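Local coordinates for protein mercuric reductase (Metallosphaera sedula, PDB 4YWO) that probably catalyses the NADPH-dependent reduction of Hg(2+) to elemental mercury, working as a homodimeric flavoenzyme with FAD as cofactor, at residues A[83-89]-A[192-197]; A[120-125]-A[272-278]; A[398-403]-A[421-427]. All blocks are in the same frame, centred on the assembly; numbering follows the deposited sequence. Where two conformers were deposited one is given.

Overall arrangement
The three contacts sit far apart, their centres 41 to 44 Å from one another and none touching. Contacts 1 and 2 lie within the pyridine nucleotide-disulphide oxidoreductase region and cross along the chain: 83-89, 120-125, 192-197, 272-278. Contact 1 joins the start of helix 87-110 to the end of helix 184-194, in the unit built on parallel sheet 176-180, 199-203, 231-233 and 260-263. Contact 2 pairs strand 120-124 with the loop before strand 301-303. Contact 3 follows both, between strand 399-407 and the turn after helix 414-422. They thus sample three parts of the enzyme: the NADP-type unit, the adenine end of FAD and the dimerisation domain beside the second subunit.

Contact 1 of 3, residues A[83-89]-A[192-197]; sequences YPPFSSF and MYSRMK
Residues 83-85 run extended past the end of helix 184-194 before turning into helix 87-110, with S88 N and OG both hydrogen-bonded to P85 O (2.9 and 2.7 Å). Y83 and M196 are in register, CA to CA 5.8 Å. Along 192-197, M192 comes first, its SD 4.4 Å from F89 CE1. The Y193 ring follows, oblique to F89 with planes at 42°, while its OH is hydrogen-bonded to A167 O. R195 sends its side chain away to D228 and Q348, but its O lies 3.5 Å from Y83 CD2 and P84 CD. M196, chi1 m then t, t, makes a Met-aromatic contact, SD to F89 CZ 3.6 Å, and meets P84 through CG to CG at 4.2 Å. K197, at phi 64°, lays CG over the Y83 ring face, 3.8 Å from its centroid, a CH-pi contact. It is the C-prime residue of a Schellman motif closing the helix of the beta-alpha-beta crossover 176-203 of the Rossmann-type domain, which in this family is the NADP-binding one.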
loop_
_atom_site.group_PDB
_atom_site.type_symbol
_atom_site.label_atom_id
_atom_site.label_comp_id
_atom_site.label_asym_id
_atom_site.label_seq_id
_atom_site.Cartn_x
_atom_site.Cartn_y
_atom_site.Cartn_z
ATOM N N TYR A 83 16.459 22.580 3.411
ATOM C CA TYR A 83 17.011 21.198 3.457
ATOM C C TYR A 83 17.023 20.682 4.900
ATOM O O TYR A 83 17.057 21.409 5.880
ATOM C CB TYR A 83 18.398 21.189 2.806
ATOM C CG TYR A 83 18.339 21.442 1.333
ATOM C CD1 TYR A 83 18.363 22.754 0.845
ATOM C CD2 TYR A 83 18.266 20.436 0.445
ATOM C CE1 TYR A 83 18.284 23.004 -0.497
ATOM C CE2 TYR A 83 18.199 20.690 -0.927
ATOM C CZ TYR A 83 18.195 21.978 -1.356
ATOM O OH TYR A 83 18.150 22.161 -2.707
ATOM N N PRO A 84 17.056 19.355 5.049
ATOM C CA PRO A 84 17.065 18.833 6.365
ATOM C C PRO A 84 18.345 19.267 7.177
ATOM O O PRO A 84 19.401 19.253 6.560
ATOM C CB PRO A 84 17.158 17.356 6.129
ATOM C CG PRO A 84 16.580 17.124 4.799
ATOM C CD PRO A 84 16.970 18.330 4.002
ATOM N N PRO A 85 18.179 19.564 8.436
ATOM C CA PRO A 85 19.365 20.044 9.181
ATOM C C PRO A 85 20.370 18.826 9.363
ATOM O O PRO A 85 19.977 17.676 9.431
ATOM C CB PRO A 85 18.774 20.485 10.493
ATOM C CG PRO A 85 17.497 19.743 10.664
ATOM C CD PRO A 85 16.968 19.582 9.263
ATOM N N PHE A 86 21.657 19.129 9.444
ATOM C CA PHE A 86 22.647 18.101 9.670
ATOM C C PHE A 86 22.343 17.352 10.949
ATOM O O PHE A 86 22.597 16.119 11.030
ATOM C CB PHE A 86 24.045 18.746 9.674
ATOM C CG PHE A 86 25.181 17.740 10.005
ATOM C CD1 PHE A 86 25.592 16.826 9.090
ATOM C CD2 PHE A 86 25.729 17.693 11.280
ATOM C CE1 PHE A 86 26.587 15.924 9.375
ATOM C CE2 PHE A 86 26.733 16.796 11.592
ATOM C CZ PHE A 86 27.170 15.907 10.622
ATOM N N SER A 87 21.749 17.980 11.951
ATOM C CA SER A 87 21.332 17.391 13.202
ATOM C C SER A 87 20.316 16.252 13.070
ATOM O O SER A 87 20.083 15.515 14.002
ATOM C CB SER A 87 20.760 18.459 14.170
ATOM O OG SER A 87 19.565 19.020 13.670
ATOM N N SER A 88 19.617 16.189 11.919
ATOM C CA SER A 88 18.637 15.116 11.754
ATOM C C SER A 88 19.298 13.734 11.790
ATOM O O SER A 88 18.628 12.778 12.118
ATOM C CB SER A 88 17.800 15.323 10.482
ATOM O OG SER A 88 18.686 15.329 9.365
ATOM N N PHE A 89 20.569 13.649 11.464
ATOM C CA PHE A 89 21.285 12.303 11.596
ATOM C C PHE A 89 21.433 11.895 13.048
ATOM O O PHE A 89 21.133 10.742 13.475
ATOM C CB PHE A 89 22.627 12.300 10.915
ATOM C CG PHE A 89 22.609 12.287 9.409
ATOM C CD1 PHE A 89 22.484 11.087 8.707
ATOM C CD2 PHE A 89 22.753 13.460 8.660
ATOM C CE1 PHE A 89 22.504 11.096 7.288
ATOM C CE2 PHE A 89 22.764 13.456 7.277
ATOM C CZ PHE A 89 22.606 12.257 6.583
ATOM N N MET A 192 19.163 10.057 -0.845
ATOM C CA MET A 192 19.214 10.604 0.442
ATOM C C MET A 192 20.159 11.814 0.477
ATOM O O MET A 192 19.727 12.910 0.868
ATOM C CB MET A 192 19.704 9.585 1.464
ATOM C CG MET A 192 19.783 9.988 2.929
ATOM S SD MET A 192 20.711 8.811 3.937
ATOM C CE MET A 192 19.767 7.276 3.726
ATOM N N TYR A 193 21.402 11.637 -0.029
ATOM C CA TYR A 193 22.373 12.750 0.093
ATOM C C TYR A 193 22.106 13.794 -0.900
ATOM O O TYR A 193 22.224 14.999 -0.589
ATOM C CB TYR A 193 23.811 12.158 -0.011
ATOM C CG TYR A 193 24.380 11.756 1.341
ATOM C CD1 TYR A 193 23.891 10.688 2.107
ATOM C CD2 TYR A 193 25.389 12.530 1.964
ATOM C CE1 TYR A 193 24.355 10.410 3.407
ATOM C CE2 TYR A 193 25.873 12.214 3.186
ATOM C CZ TYR A 193 25.393 11.188 3.927
ATOM O OH TYR A 193 25.857 10.930 5.170
ATOM N N SER A 194 21.636 13.466 -2.103
ATOM C CA SER A 194 21.265 14.546 -3.044
ATOM C C SER A 194 20.160 15.440 -2.508
ATOM O O SER A 194 20.185 16.675 -2.662
ATOM C CB SER A 194 20.964 13.986 -4.411
ATOM O OG SER A 194 19.810 13.204 -4.433
ATOM N N ARG A 195 19.261 14.873 -1.737
ATOM C CA ARG A 195 18.123 15.612 -1.121
ATOM C C ARG A 195 18.582 16.362 0.129
ATOM O O ARG A 195 17.807 16.949 0.875
ATOM C CB ARG A 195 16.943 14.661 -0.869
ATOM C CG ARG A 195 16.299 14.216 -2.138
ATOM C CD ARG A 195 15.083 13.331 -1.827
ATOM N NE ARG A 195 14.297 13.076 -3.039
ATOM C CZ ARG A 195 13.006 12.640 -3.034
ATOM N NH1 ARG A 195 12.458 12.271 -1.909
ATOM N NH2 ARG A 195 12.388 12.616 -4.220
ATOM N N MET A 196 19.876 16.165 0.456
ATOM C CA MET A 196 20.533 17.021 1.521
ATOM C C MET A 196 21.498 18.044 0.963
ATOM O O MET A 196 22.430 18.450 1.712
ATOM C CB MET A 196 21.130 16.178 2.545
ATOM C CG MET A 196 20.078 15.343 3.170
ATOM S SD MET A 196 20.687 14.239 4.336
ATOM C CE MET A 196 19.120 13.347 4.736
ATOM N N LYS A 197 21.331 18.424 -0.289
ATOM C CA LYS A 197 22.124 19.400 -0.978
ATOM C C LYS A 197 23.601 18.982 -1.134
ATOM O O LYS A 197 24.514 19.797 -1.068
ATOM C CB LYS A 197 22.049 20.718 -0.176
ATOM C CG LYS A 197 21.900 21.948 -1.008
ATOM C CD LYS A 197 22.083 23.154 -0.091
ATOM C CE LYS A 197 21.871 24.461 -0.831
ATOM N NZ LYS A 197 22.504 24.464 -2.167
#

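Contact 2 of 3, residues A[120-125]-A[272-278]. With FAD (flavin-adenine dinucleotide), chain B.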
loop_
_atom_site.group_PDB
_atom_site.type_symbol
_atom_site.label_atom_id
_atom_site.label_comp_id
_atom_site.label_asym_id
_atom_site.label_seq_id
_atom_site.Cartn_x
_atom_site.Cartn_y
_atom_site.Cartn_z
ATOM N N ALA A 120 32.111 -16.131 18.636
ATOM C CA ALA A 120 32.106 -17.595 18.566
ATOM C C ALA A 120 32.865 -18.086 17.366
ATOM O O ALA A 120 32.766 -17.525 16.241
ATOM C CB ALA A 120 30.711 -18.177 18.558
ATOM N N ARG A 121 33.613 -19.222 17.524
ATOM C CA ARG A 121 34.226 -19.951 16.415
ATOM C C ARG A 121 34.098 -21.435 16.658
ATOM O O ARG A 121 34.247 -21.844 17.818
ATOM C CB ARG A 121 35.747 -19.645 16.307
ATOM C CG ARG A 121 36.025 -18.196 15.945
ATOM C CD ARG A 121 37.502 -17.869 15.843
ATOM N NE ARG A 121 37.618 -16.536 15.233
ATOM C CZ ARG A 121 37.856 -16.309 13.952
ATOM N NH1 ARG A 121 38.060 -17.292 13.096
ATOM N NH2 ARG A 121 37.926 -15.051 13.541
ATOM N N PHE A 122 33.816 -22.195 15.614
ATOM C CA PHE A 122 33.653 -23.623 15.737
ATOM C C PHE A 122 35.031 -24.279 16.006
ATOM O O PHE A 122 36.007 -23.881 15.335
ATOM C CB PHE A 122 32.998 -24.292 14.581
ATOM C CG PHE A 122 31.484 -24.010 14.566
ATOM C CD1 PHE A 122 31.041 -22.883 13.943
ATOM C CD2 PHE A 122 30.644 -24.827 15.144
ATOM C CE1 PHE A 122 29.669 -22.614 13.936
ATOM C CE2 PHE A 122 29.251 -24.534 15.228
ATOM C CZ PHE A 122 28.829 -23.393 14.596
ATOM N N ILE A 123 34.977 -25.216 16.932
ATOM C CA ILE A 123 36.181 -26.074 17.197
ATOM C C ILE A 123 35.911 -27.553 17.002
ATOM O O ILE A 123 36.890 -28.379 17.072
ATOM C CB ILE A 123 36.725 -25.770 18.616
ATOM C CG1 ILE A 123 35.720 -26.072 19.716
ATOM C CG2 ILE A 123 37.282 -24.337 18.719
ATOM C CD1 ILE A 123 36.118 -25.740 21.175
ATOM N N SER A 124 34.663 -27.987 16.777
ATOM C CA SER A 124 34.334 -29.346 16.511
ATOM C C SER A 124 32.946 -29.306 15.880
ATOM O O SER A 124 32.286 -28.254 15.914
ATOM C CB SER A 124 34.295 -30.151 17.763
ATOM O OG SER A 124 33.093 -30.064 18.492
ATOM N N PRO A 125 32.474 -30.450 15.419
ATOM C CA PRO A 125 31.121 -30.507 14.874
ATOM C C PRO A 125 30.047 -30.229 15.869
ATOM O O PRO A 125 28.861 -30.007 15.413
ATOM C CB PRO A 125 31.002 -31.980 14.409
ATOM C CG PRO A 125 32.402 -32.359 14.081
ATOM C CD PRO A 125 33.194 -31.723 15.154
ATOM N N ASP A 272 33.846 -16.244 8.737
ATOM C CA ASP A 272 35.158 -16.490 9.408
ATOM C C ASP A 272 34.896 -17.059 10.816
ATOM O O ASP A 272 35.010 -16.363 11.834
ATOM C CB ASP A 272 35.965 -15.194 9.416
ATOM C CG ASP A 272 37.379 -15.403 10.035
ATOM O OD1 ASP A 272 37.781 -16.578 10.213
ATOM O OD2 ASP A 272 38.018 -14.421 10.430
ATOM N N LEU A 273 34.480 -18.314 10.840
ATOM C CA LEU A 273 33.874 -18.954 11.996
ATOM C C LEU A 273 34.459 -20.303 12.320
ATOM O O LEU A 273 33.872 -21.086 13.085
ATOM C CB LEU A 273 32.327 -19.228 11.728
ATOM C CG LEU A 273 31.486 -18.022 11.350
ATOM C CD1 LEU A 273 30.074 -18.414 10.999
ATOM C CD2 LEU A 273 31.476 -17.006 12.503
ATOM N N GLY A 274 35.608 -20.639 11.694
ATOM C CA GLY A 274 36.084 -22.007 11.880
ATOM C C GLY A 274 35.238 -23.120 11.312
ATOM O O GLY A 274 35.171 -24.200 11.842
ATOM N N LEU A 275 34.522 -22.831 10.223
ATOM C CA LEU A 275 33.558 -23.743 9.670
ATOM C C LEU A 275 34.112 -25.115 9.309
ATOM O O LEU A 275 33.407 -26.102 9.471
ATOM C CB LEU A 275 32.854 -23.099 8.447
ATOM C CG LEU A 275 32.054 -21.864 8.765
ATOM C CD1 LEU A 275 31.502 -21.265 7.481
ATOM C CD2 LEU A 275 30.934 -22.119 9.722
ATOM N N GLU A 276 35.363 -25.137 8.859
ATOM C CA GLU A 276 36.018 -26.376 8.508
ATOM C C GLU A 276 36.127 -27.319 9.743
ATOM O O GLU A 276 36.156 -28.521 9.599
ATOM C CB GLU A 276 37.389 -26.075 7.844
ATOM C CG GLU A 276 38.413 -25.483 8.819
ATOM C CD GLU A 276 38.340 -23.975 9.043
ATOM O OE1 GLU A 276 37.380 -23.268 8.593
ATOM O OE2 GLU A 276 39.284 -23.408 9.678
ATOM N N ASN A 277 36.137 -26.793 10.974
ATOM C CA ASN A 277 36.146 -27.618 12.131
ATOM C C ASN A 277 34.869 -28.340 12.436
ATOM O O ASN A 277 34.783 -29.267 13.284
ATOM C CB ASN A 277 36.609 -26.793 13.381
ATOM C CG ASN A 277 38.002 -26.173 13.278
ATOM O OD1 ASN A 277 38.253 -25.033 13.718
ATOM N ND2 ASN A 277 38.911 -26.890 12.609
ATOM N N ALA A 278 33.778 -27.825 11.801
ATOM C CA ALA A 278 32.451 -28.327 12.087
ATOM C C ALA A 278 31.891 -29.096 10.857
ATOM O O ALA A 278 30.731 -29.511 10.923
ATOM C CB ALA A 278 31.534 -27.165 12.433
HETATM P PA FAD B . 22.935 -9.677 11.250
HETATM O O1A FAD B . 21.772 -8.915 11.839
HETATM O O2A FAD B . 24.191 -8.940 10.848
HETATM O O5B FAD B . 23.345 -10.845 12.280
HETATM C C5B FAD B . 24.703 -11.015 12.679
HETATM C C4B FAD B . 24.845 -10.673 14.156
HETATM O O4B FAD B . 25.477 -11.756 14.844
HETATM C C3B FAD B . 25.699 -9.431 14.355
HETATM O O3B FAD B . 24.944 -8.417 15.024
HETATM C C2B FAD B . 26.873 -9.857 15.215
HETATM O O2B FAD B . 26.876 -9.118 16.440
HETATM C C1B FAD B . 26.678 -11.338 15.501
HETATM N N9A FAD B . 27.832 -12.106 14.971
HETATM C C8A FAD B . 28.318 -12.033 13.719
HETATM N N7A FAD B . 29.379 -12.864 13.556
HETATM C C5A FAD B . 29.586 -13.490 14.730
HETATM C C6A FAD B . 30.543 -14.495 15.250
HETATM N N6A FAD B . 31.515 -15.011 14.461
HETATM N N1A FAD B . 30.411 -14.881 16.539
HETATM C C2A FAD B . 29.449 -14.376 17.333
HETATM N N3A FAD B . 28.548 -13.462 16.928
HETATM C C4A FAD B . 28.564 -12.987 15.660
HETATM N N1 FAD B . 16.542 -5.215 4.544
HETATM C C2 FAD B . 15.213 -5.012 4.362
HETATM O O2 FAD B . 14.455 -6.004 4.319
HETATM N N3 FAD B . 14.678 -3.785 4.225
HETATM C C4 FAD B . 15.422 -2.673 4.260
HETATM O O4 FAD B . 14.894 -1.546 4.129
HETATM C C4X FAD B . 16.886 -2.808 4.456
HETATM N N5 FAD B . 17.705 -1.734 4.503
HETATM C C5X FAD B . 19.038 -1.890 4.683
HETATM C C6 FAD B . 19.862 -0.771 4.728
HETATM C C7 FAD B . 21.232 -0.922 4.913
HETATM C C7M FAD B . 22.122 0.292 4.961
HETATM C C8 FAD B . 21.818 -2.280 5.063
HETATM C C8M FAD B . 23.303 -2.440 5.264
HETATM C C9 FAD B . 20.999 -3.401 5.019
HETATM C C9A FAD B . 19.629 -3.250 4.835
HETATM N N10 FAD B . 18.791 -4.381 4.789
HETATM C C10 FAD B . 17.410 -4.184 4.599
HETATM C "C1'" FAD B . 19.342 -5.731 4.934
HETATM C "C2'" FAD B . 19.067 -6.243 6.343
HETATM O "O2'" FAD B . 19.516 -5.276 7.299
HETATM C "C3'" FAD B . 19.776 -7.569 6.590
HETATM O "O3'" FAD B . 19.449 -8.488 5.541
HETATM C "C4'" FAD B . 19.368 -8.165 7.932
HETATM O "O4'" FAD B . 19.863 -7.340 8.991
HETATM C "C5'" FAD B . 19.914 -9.579 8.091
HETATM O "O5'" FAD B . 20.016 -9.896 9.478
HETATM P P FAD B . 20.922 -11.132 9.968
HETATM O O1P FAD B . 20.542 -11.459 11.393
HETATM O O2P FAD B . 20.870 -12.207 8.909
HETATM O O3P FAD B . 22.403 -10.502 9.974
#
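Two hydrogen bonds make the salt bridge between R121 and D272: NH1 to OD1 at 3.0 Å and NH2 to OD2 at 3.2 Å. R121 NE also forms a salt bridge with E119, so the guanidinium has two acidic partners. Next along the strand, F122 N donates to L273 O (2.8 Å, nearly linear), tying the loop to the backbone of 120-124. At A120 the backbone meets the adenine of FAD, its N donating to N1A at 3.0 Å and its O accepting a weak, less certain bond from N6A at 3.3 Å. G274, with positive phi, faces F122 so closely that a CB would clash with F122 O. Outward, the F122 side chain is packed by A278 (CD2 to CB 3.7 Å) and L275 (CD1 to CD2 4.3 Å), and meets F140 edge-to-face. P125 and A278 close the far end, CA to CA 3.8 Å. A120 thus offers adenine backbone atoms, N to N1A above all, while the salt bridge, the F122 N to L273 O bond and the F122 packing join loop to strand.

Contact 3 of 3, residues A[398-403]-A[421-427]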
loop_
_atom_site.group_PDB
_atom_site.type_symbol
_atom_site.label_atom_id
_atom_site.label_comp_id
_atom_site.label_asym_id
_atom_site.label_seq_id
_atom_site.Cartn_x
_atom_site.Cartn_y
_atom_site.Cartn_z
ATOM N N GLY A 398 -0.566 -19.755 -16.566
ATOM C CA GLY A 398 -1.703 -19.029 -16.163
ATOM C C GLY A 398 -1.677 -18.581 -14.689
ATOM O O GLY A 398 -2.579 -17.942 -14.275
ATOM N N ARG A 399 -0.610 -18.891 -14.004
ATOM C CA ARG A 399 -0.480 -18.417 -12.544
ATOM C C ARG A 399 0.492 -17.256 -12.500
ATOM O O ARG A 399 1.553 -17.255 -13.143
ATOM C CB ARG A 399 -0.054 -19.514 -11.636
ATOM C CG ARG A 399 -0.941 -20.749 -11.726
ATOM C CD ARG A 399 -0.553 -21.730 -10.633
ATOM N NE ARG A 399 -1.348 -22.979 -10.743
ATOM C CZ ARG A 399 -1.152 -23.901 -11.638
ATOM N NH1 ARG A 399 -0.129 -23.832 -12.503
ATOM N NH2 ARG A 399 -1.903 -25.004 -11.601
ATOM N N ILE A 400 0.159 -16.283 -11.671
ATOM C CA ILE A 400 1.088 -15.126 -11.460
ATOM C C ILE A 400 2.304 -15.607 -10.730
ATOM O O ILE A 400 2.208 -16.256 -9.622
ATOM C CB ILE A 400 0.386 -14.053 -10.700
ATOM C CG1 ILE A 400 -0.841 -13.505 -11.460
ATOM C CG2 ILE A 400 1.363 -12.884 -10.378
ATOM C CD1 ILE A 400 -1.898 -12.771 -10.702
ATOM N N VAL A 401 3.452 -15.414 -11.316
ATOM C CA VAL A 401 4.699 -15.717 -10.779
ATOM C C VAL A 401 5.718 -14.607 -10.540
ATOM O O VAL A 401 6.799 -14.843 -9.959
ATOM C CB VAL A 401 5.404 -16.879 -11.508
ATOM C CG1 VAL A 401 4.528 -18.146 -11.498
ATOM C CG2 VAL A 401 5.833 -16.510 -12.918
ATOM N N GLY A 402 5.423 -13.397 -11.013
ATOM C CA GLY A 402 6.327 -12.281 -10.776
ATOM C C GLY A 402 5.530 -11.023 -10.941
ATOM O O GLY A 402 4.659 -10.868 -11.806
ATOM N N VAL A 403 5.872 -10.039 -10.096
ATOM C CA VAL A 403 5.342 -8.676 -10.211
ATOM C C VAL A 403 6.477 -7.726 -9.899
ATOM O O VAL A 403 7.201 -7.912 -8.894
ATOM C CB VAL A 403 4.132 -8.426 -9.269
ATOM C CG1 VAL A 403 3.726 -6.977 -9.252
ATOM C CG2 VAL A 403 2.983 -9.373 -9.509
ATOM N N ILE A 421 1.010 -14.639 -5.436
ATOM C CA ILE A 421 1.972 -15.629 -5.914
ATOM C C ILE A 421 1.947 -16.875 -5.045
ATOM O O ILE A 421 1.837 -18.002 -5.573
ATOM C CB ILE A 421 3.422 -15.090 -5.990
ATOM C CG1 ILE A 421 3.544 -14.020 -7.121
ATOM C CG2 ILE A 421 4.431 -16.219 -6.273
ATOM C CD1 ILE A 421 4.767 -13.161 -7.151
ATOM N N ARG A 422 1.933 -16.703 -3.717
ATOM C CA ARG A 422 1.809 -17.898 -2.823
ATOM C C ARG A 422 0.556 -18.689 -3.082
ATOM O O ARG A 422 0.540 -19.952 -3.021
ATOM C CB ARG A 422 1.857 -17.463 -1.367
ATOM C CG ARG A 422 3.246 -16.949 -1.058
ATOM C CD ARG A 422 3.507 -16.852 0.432
ATOM N NE ARG A 422 3.631 -18.206 0.983
ATOM C CZ ARG A 422 2.777 -18.850 1.778
ATOM N NH1 ARG A 422 1.607 -18.388 2.142
ATOM N NH2 ARG A 422 3.104 -20.089 2.127
ATOM N N PHE A 423 -0.553 -18.085 -3.386
ATOM C CA PHE A 423 -1.813 -18.763 -3.624
ATOM C C PHE A 423 -1.917 -19.314 -5.047
ATOM O O PHE A 423 -2.938 -19.924 -5.382
ATOM C CB PHE A 423 -2.974 -17.849 -3.266
ATOM C CG PHE A 423 -3.360 -17.950 -1.745
ATOM C CD1 PHE A 423 -4.252 -18.950 -1.333
ATOM C CD2 PHE A 423 -2.736 -17.263 -0.797
ATOM C CE1 PHE A 423 -4.596 -19.087 0.006
ATOM C CE2 PHE A 423 -3.130 -17.345 0.545
ATOM C CZ PHE A 423 -4.006 -18.299 0.936
ATOM N N GLY A 424 -0.944 -19.023 -5.905
ATOM C CA GLY A 424 -1.061 -19.412 -7.332
ATOM C C GLY A 424 -2.206 -18.714 -8.016
ATOM O O GLY A 424 -2.861 -19.288 -8.889
ATOM N N ALA A 425 -2.495 -17.445 -7.693
ATOM C CA ALA A 425 -3.584 -16.734 -8.234
ATOM C C ALA A 425 -3.428 -16.584 -9.772
ATOM O O ALA A 425 -2.303 -16.438 -10.259
ATOM C CB ALA A 425 -3.772 -15.342 -7.665
ATOM N N THR A 426 -4.554 -16.615 -10.457
ATOM C CA THR A 426 -4.516 -16.365 -11.875
ATOM C C THR A 426 -4.836 -14.890 -12.064
ATOM O O THR A 426 -5.419 -14.149 -11.199
ATOM C CB THR A 426 -5.551 -17.250 -12.589
ATOM O OG1 THR A 426 -6.856 -16.845 -12.167
ATOM C CG2 THR A 426 -5.339 -18.691 -12.249
ATOM N N VAL A 427 -4.694 -14.407 -13.310
ATOM C CA VAL A 427 -5.208 -13.096 -13.619
ATOM C C VAL A 427 -6.725 -12.956 -13.379
ATOM O O VAL A 427 -7.180 -11.953 -12.887
ATOM C CB VAL A 427 -4.776 -12.510 -15.008
ATOM C CG1 VAL A 427 -3.262 -12.574 -15.207
ATOM C CG2 VAL A 427 -5.542 -13.183 -16.072
HETATM O O HOH W 1 -3.848 -16.054 -15.573
HETATM O O HOH W 2 -3.475 -21.927 -9.153
HETATM O O HOH W 3 2.201 -18.608 -8.409
#
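I400 is the residue most buried here. Its N donates to A425 O (2.8 Å, almost straight); its CA-to-CB bond points toward 421-427, and the side chain touches A425 CB through CD1 at 4.4 Å and I421 CG1 through CG2 at 4.1 Å. L430 of the helix that follows and M393 and T395 of the neighbouring strand close round it. I421, in the last turn of helix 414-422, lies against strand 399-407: CG1 is 3.6 Å from I400 O, and CD1 reaches the backbone of V401, 3.8 Å from its C. A water bridges the two residues further, donating to I400 O (2.6 Å) and I421 O (2.9 Å). The chain leaves the helix through G424, whose positive phi belongs to a Schellman motif, and T426 then takes the N-cap position of helix 427-431. The turn between these two helices packs against the start of strand 399-407 in the antiparallel sheet of the dimerisation domain, and F423 in the turn meets F423 of the second subunit. R399 passes the turn at G424, its CG 3.7 Å from G424 O, while a water accepts from R399 NE (2.9 Å) and donates to G424 O (2.7 Å).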